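Local coordinates for protein Cas13d (uncultured Ruminococcus sp, PDB 6IV9) that binds a CRISPR RNA and, through its two HEPN domains, probably matures that RNA and cleaves target RNA as a CRISPR effector nuclease, at residues I811-Y822 / F889-F897. The protein carries 2 engineered substitutions. Sequence-based numbering, arbitrary orientation.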
loop_
_atom_site.group_PDB
_atom_site.type_symbol
_atom_site.label_atom_id
_atom_site.label_comp_id
_atom_site.label_asym_id
_atom_site.label_seq_id
_atom_site.Cartn_x
_atom_site.Cartn_y
_atom_site.Cartn_z
ATOM N N ILE A 811 30.573 -4.298 -7.981
ATOM C CA ILE A 811 30.798 -5.363 -6.968
ATOM C C ILE A 811 32.167 -5.164 -6.308
ATOM O O ILE A 811 32.276 -5.328 -5.111
ATOM C CB ILE A 811 30.711 -6.753 -7.617
ATOM C CG1 ILE A 811 29.285 -7.129 -8.011
ATOM C CG2 ILE A 811 31.295 -7.800 -6.706
ATOM C CD1 ILE A 811 29.218 -8.301 -8.931
ATOM N N ASN A 812 33.167 -4.845 -7.118
ATOM C CA ASN A 812 34.569 -4.644 -6.673
ATOM C C ASN A 812 34.704 -3.409 -5.780
ATOM O O ASN A 812 35.590 -3.389 -4.949
ATOM C CB ASN A 812 35.536 -4.827 -7.833
ATOM C CG ASN A 812 35.544 -6.277 -8.254
ATOM O OD1 ASN A 812 35.691 -7.162 -7.424
ATOM N ND2 ASN A 812 35.337 -6.533 -9.527
ATOM N N ASN A 813 33.879 -2.401 -6.030
ATOM C CA ASN A 813 33.823 -1.153 -5.237
ATOM C C ASN A 813 33.246 -1.434 -3.852
ATOM O O ASN A 813 33.460 -0.632 -2.956
ATOM C CB ASN A 813 33.065 -0.069 -5.994
ATOM C CG ASN A 813 33.948 0.558 -7.045
ATOM O OD1 ASN A 813 35.152 0.405 -6.987
ATOM N ND2 ASN A 813 33.360 1.231 -8.006
ATOM N N ALA A 814 32.473 -2.502 -3.738
ATOM C CA ALA A 814 31.801 -2.887 -2.487
ATOM C C ALA A 814 32.577 -3.994 -1.780
ATOM O O ALA A 814 33.613 -4.381 -2.265
ATOM C CB ALA A 814 30.405 -3.336 -2.798
ATOM N N ASP A 815 32.043 -4.452 -0.659
ATOM C CA ASP A 815 32.625 -5.550 0.140
ATOM C C ASP A 815 31.510 -6.212 0.949
ATOM O O ASP A 815 30.412 -5.697 0.980
ATOM C CB ASP A 815 33.852 -5.104 0.929
ATOM C CG ASP A 815 33.539 -4.170 2.074
ATOM O OD1 ASP A 815 32.434 -4.214 2.573
ATOM O OD2 ASP A 815 34.419 -3.438 2.466
ATOM N N SER A 816 31.803 -7.351 1.546
ATOM C CA SER A 816 30.782 -8.097 2.303
ATOM C C SER A 816 30.311 -7.291 3.507
ATOM O O SER A 816 29.169 -7.429 3.863
ATOM C CB SER A 816 31.272 -9.453 2.679
ATOM O OG SER A 816 32.408 -9.363 3.501
ATOM N N SER A 817 31.207 -6.546 4.138
ATOM C CA SER A 817 30.831 -5.787 5.354
ATOM C C SER A 817 29.852 -4.643 5.065
ATOM O O SER A 817 28.846 -4.577 5.728
ATOM C CB SER A 817 32.061 -5.291 6.049
ATOM O OG SER A 817 31.716 -4.448 7.117
ATOM N N MET A 818 30.140 -3.788 4.100
ATOM C CA MET A 818 29.241 -2.649 3.815
ATOM C C MET A 818 27.875 -3.143 3.307
ATOM O O MET A 818 26.896 -2.511 3.601
ATOM C CB MET A 818 29.878 -1.632 2.863
ATOM C CG MET A 818 30.083 -2.105 1.459
ATOM S SD MET A 818 30.648 -0.818 0.352
ATOM C CE MET A 818 32.312 -0.629 0.975
ATOM N N THR A 819 27.853 -4.192 2.494
ATOM C CA THR A 819 26.569 -4.710 1.950
ATOM C C THR A 819 25.717 -5.298 3.075
ATOM O O THR A 819 24.504 -5.217 2.989
ATOM C CB THR A 819 26.794 -5.574 0.707
ATOM O OG1 THR A 819 27.598 -6.670 1.108
ATOM C CG2 THR A 819 27.450 -4.821 -0.422
ATOM N N ARG A 820 26.352 -5.948 4.043
ATOM C CA ARG A 820 25.613 -6.503 5.202
ATOM C C ARG A 820 25.002 -5.351 6.006
ATOM O O ARG A 820 23.886 -5.488 6.438
ATOM C CB ARG A 820 26.508 -7.379 6.080
ATOM C CG ARG A 820 25.787 -7.960 7.281
ATOM C CD ARG A 820 26.332 -9.279 7.785
ATOM N NE ARG A 820 27.755 -9.182 8.035
ATOM C CZ ARG A 820 28.703 -9.544 7.185
ATOM N NH1 ARG A 820 28.484 -10.483 6.287
ATOM N NH2 ARG A 820 29.887 -8.975 7.251
ATOM N N LYS A 821 25.748 -4.272 6.204
ATOM C CA LYS A 821 25.227 -3.108 6.959
ATOM C C LYS A 821 24.043 -2.501 6.210
ATOM O O LYS A 821 23.086 -2.131 6.844
ATOM C CB LYS A 821 26.311 -2.053 7.178
ATOM C CG LYS A 821 27.426 -2.492 8.110
ATOM C CD LYS A 821 28.263 -1.359 8.648
ATOM C CE LYS A 821 29.239 -1.802 9.715
ATOM N NZ LYS A 821 29.931 -0.645 10.325
ATOM N N TYR A 822 24.156 -2.412 4.894
ATOM C CA TYR A 822 23.080 -1.843 4.050
ATOM C C TYR A 822 21.810 -2.679 4.212
ATOM O O TYR A 822 20.769 -2.139 4.459
ATOM C CB TYR A 822 23.545 -1.940 2.603
ATOM C CG TYR A 822 22.780 -1.174 1.562
ATOM C CD1 TYR A 822 22.280 0.085 1.796
ATOM C CD2 TYR A 822 22.613 -1.709 0.304
ATOM C CE1 TYR A 822 21.597 0.778 0.811
ATOM C CE2 TYR A 822 21.945 -1.034 -0.692
ATOM C CZ TYR A 822 21.440 0.222 -0.444
ATOM O OH TYR A 822 20.793 0.882 -1.431
ATOM N N PHE A 889 28.858 5.218 -4.616
ATOM C CA PHE A 889 28.609 4.487 -3.352
ATOM C C PHE A 889 27.253 3.776 -3.425
ATOM O O PHE A 889 27.122 2.697 -2.936
ATOM C CB PHE A 889 28.776 5.455 -2.183
ATOM C CG PHE A 889 28.981 4.845 -0.827
ATOM C CD1 PHE A 889 29.112 3.486 -0.662
ATOM C CD2 PHE A 889 29.030 5.648 0.294
ATOM C CE1 PHE A 889 29.293 2.949 0.598
ATOM C CE2 PHE A 889 29.197 5.104 1.550
ATOM C CZ PHE A 889 29.323 3.756 1.700
ATOM N N VAL A 890 26.265 4.433 -4.022
ATOM C CA VAL A 890 24.921 3.813 -4.186
ATOM C C VAL A 890 25.081 2.578 -5.074
ATOM O O VAL A 890 24.592 1.551 -4.722
ATOM C CB VAL A 890 23.934 4.812 -4.820
ATOM C CG1 VAL A 890 22.612 4.157 -5.146
ATOM C CG2 VAL A 890 23.719 6.037 -3.961
ATOM N N LYS A 891 25.802 2.709 -6.179
ATOM C CA LYS A 891 25.994 1.573 -7.113
ATOM C C LYS A 891 26.726 0.422 -6.421
ATOM O O LYS A 891 26.356 -0.696 -6.632
ATOM C CB LYS A 891 26.711 2.054 -8.371
ATOM C CG LYS A 891 26.028 3.215 -9.063
ATOM C CD LYS A 891 26.358 3.335 -10.511
ATOM C CE LYS A 891 27.746 3.870 -10.765
ATOM N NZ LYS A 891 28.151 3.726 -12.182
ATOM N N ALA A 892 27.751 0.725 -5.637
ATOM C CA ALA A 892 28.499 -0.325 -4.922
ATOM C C ALA A 892 27.576 -1.016 -3.919
ATOM O O ALA A 892 27.543 -2.223 -3.876
ATOM C CB ALA A 892 29.659 0.313 -4.219
ATOM N N LEU A 893 26.819 -0.235 -3.168
ATOM C CA LEU A 893 25.896 -0.787 -2.147
ATOM C C LEU A 893 24.810 -1.652 -2.800
ATOM O O LEU A 893 24.414 -2.608 -2.207
ATOM C CB LEU A 893 25.313 0.364 -1.337
ATOM C CG LEU A 893 26.284 1.000 -0.352
ATOM C CD1 LEU A 893 25.685 2.244 0.266
ATOM C CD2 LEU A 893 26.714 0.010 0.709
ATOM N N ASN A 894 24.375 -1.278 -3.993
ATOM C CA ASN A 894 23.287 -1.955 -4.742
ATOM C C ASN A 894 23.823 -3.107 -5.594
ATOM O O ASN A 894 23.034 -3.800 -6.168
ATOM C CB ASN A 894 22.573 -0.972 -5.661
ATOM C CG ASN A 894 21.603 -0.070 -4.936
ATOM O OD1 ASN A 894 21.226 -0.346 -3.817
ATOM N ND2 ASN A 894 21.177 0.980 -5.596
ATOM N N SER A 895 25.126 -3.375 -5.541
ATOM C CA SER A 895 25.782 -4.404 -6.392
ATOM C C SER A 895 25.171 -5.792 -6.166
ATOM O O SER A 895 25.076 -6.534 -7.103
ATOM C CB SER A 895 27.284 -4.389 -6.288
ATOM O OG SER A 895 27.716 -4.681 -4.992
ATOM N N PRO A 896 24.695 -6.157 -4.966
ATOM C CA PRO A 896 24.045 -7.445 -4.760
ATOM C C PRO A 896 22.784 -7.632 -5.629
ATOM O O PRO A 896 22.423 -8.725 -5.870
ATOM C CB PRO A 896 23.663 -7.405 -3.278
ATOM C CG PRO A 896 24.669 -6.493 -2.666
ATOM C CD PRO A 896 24.905 -5.449 -3.725
ATOM N N PHE A 897 22.154 -6.527 -6.019
ATOM C CA PHE A 897 20.903 -6.502 -6.815
ATOM C C PHE A 897 21.220 -6.440 -8.304
ATOM O O PHE A 897 20.323 -6.480 -9.086
ATOM C CB PHE A 897 20.066 -5.283 -6.437
ATOM C CG PHE A 897 19.906 -5.086 -4.955
ATOM C CD1 PHE A 897 19.714 -6.169 -4.122
ATOM C CD2 PHE A 897 19.967 -3.827 -4.394
ATOM C CE1 PHE A 897 19.573 -5.996 -2.758
ATOM C CE2 PHE A 897 19.827 -3.654 -3.032
ATOM C CZ PHE A 897 19.630 -4.738 -2.224
#
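Helix segments 816-822 and 889-893 cross almost perpendicularly, at 88°, with T819 beside L893 and their axes 10.5 Å apart at closest approach; the turn before the first helix brings A814 against A892. This buried helix-helix crossing, near the C-terminal end of the chain, is consistent with packing inside the second of the two HEPN domains, all-helical RNase modules. The contact centres on Y822 and L893. The tyrosine CG stands anti to the backbone N (chi1 -167°), which carries the ring across to the C-terminal part of helix 887-893. There L893 CB sits over one ring face, 3.8 Å from the centroid and 16° off the normal, the geometry of a CH-pi contact. The phenol OH donates to OD1 of N894, an O-to-O distance of 2.7 Å; this acceptor lies at the ring edge and the donor is tilted out of its carbonyl plane. With ND2 of N894 hydrogen-bonded to S908 OG, both ends of the amide are held, which fixes its rotation. Y745 of helix 713-760 packs on both Y822 and N894. A phenylalanine in place of Y822 would probably leave N894 OD1 without its hydroxyl donor, and the amide less firmly held in rotation. One turn earlier, M818 brings SD to the edge of the F889 ring, 4.0 Å from CE1, a Met-aromatic contact, while L893 CD2 touches the same sulfur. The start of helix 816-827 is N-capped by D815, whose OD1 accepts from M818 N at 2.8 Å. T819 CG2 packs 3.9 Å from P896 CG. In segment 889-897, A892 O accepts from both S895 N and S895 OG, the hydroxyl bond lying in the carbonyl plane at 2.7 Å, and A814 CB rests 3.3 Å from that oxygen.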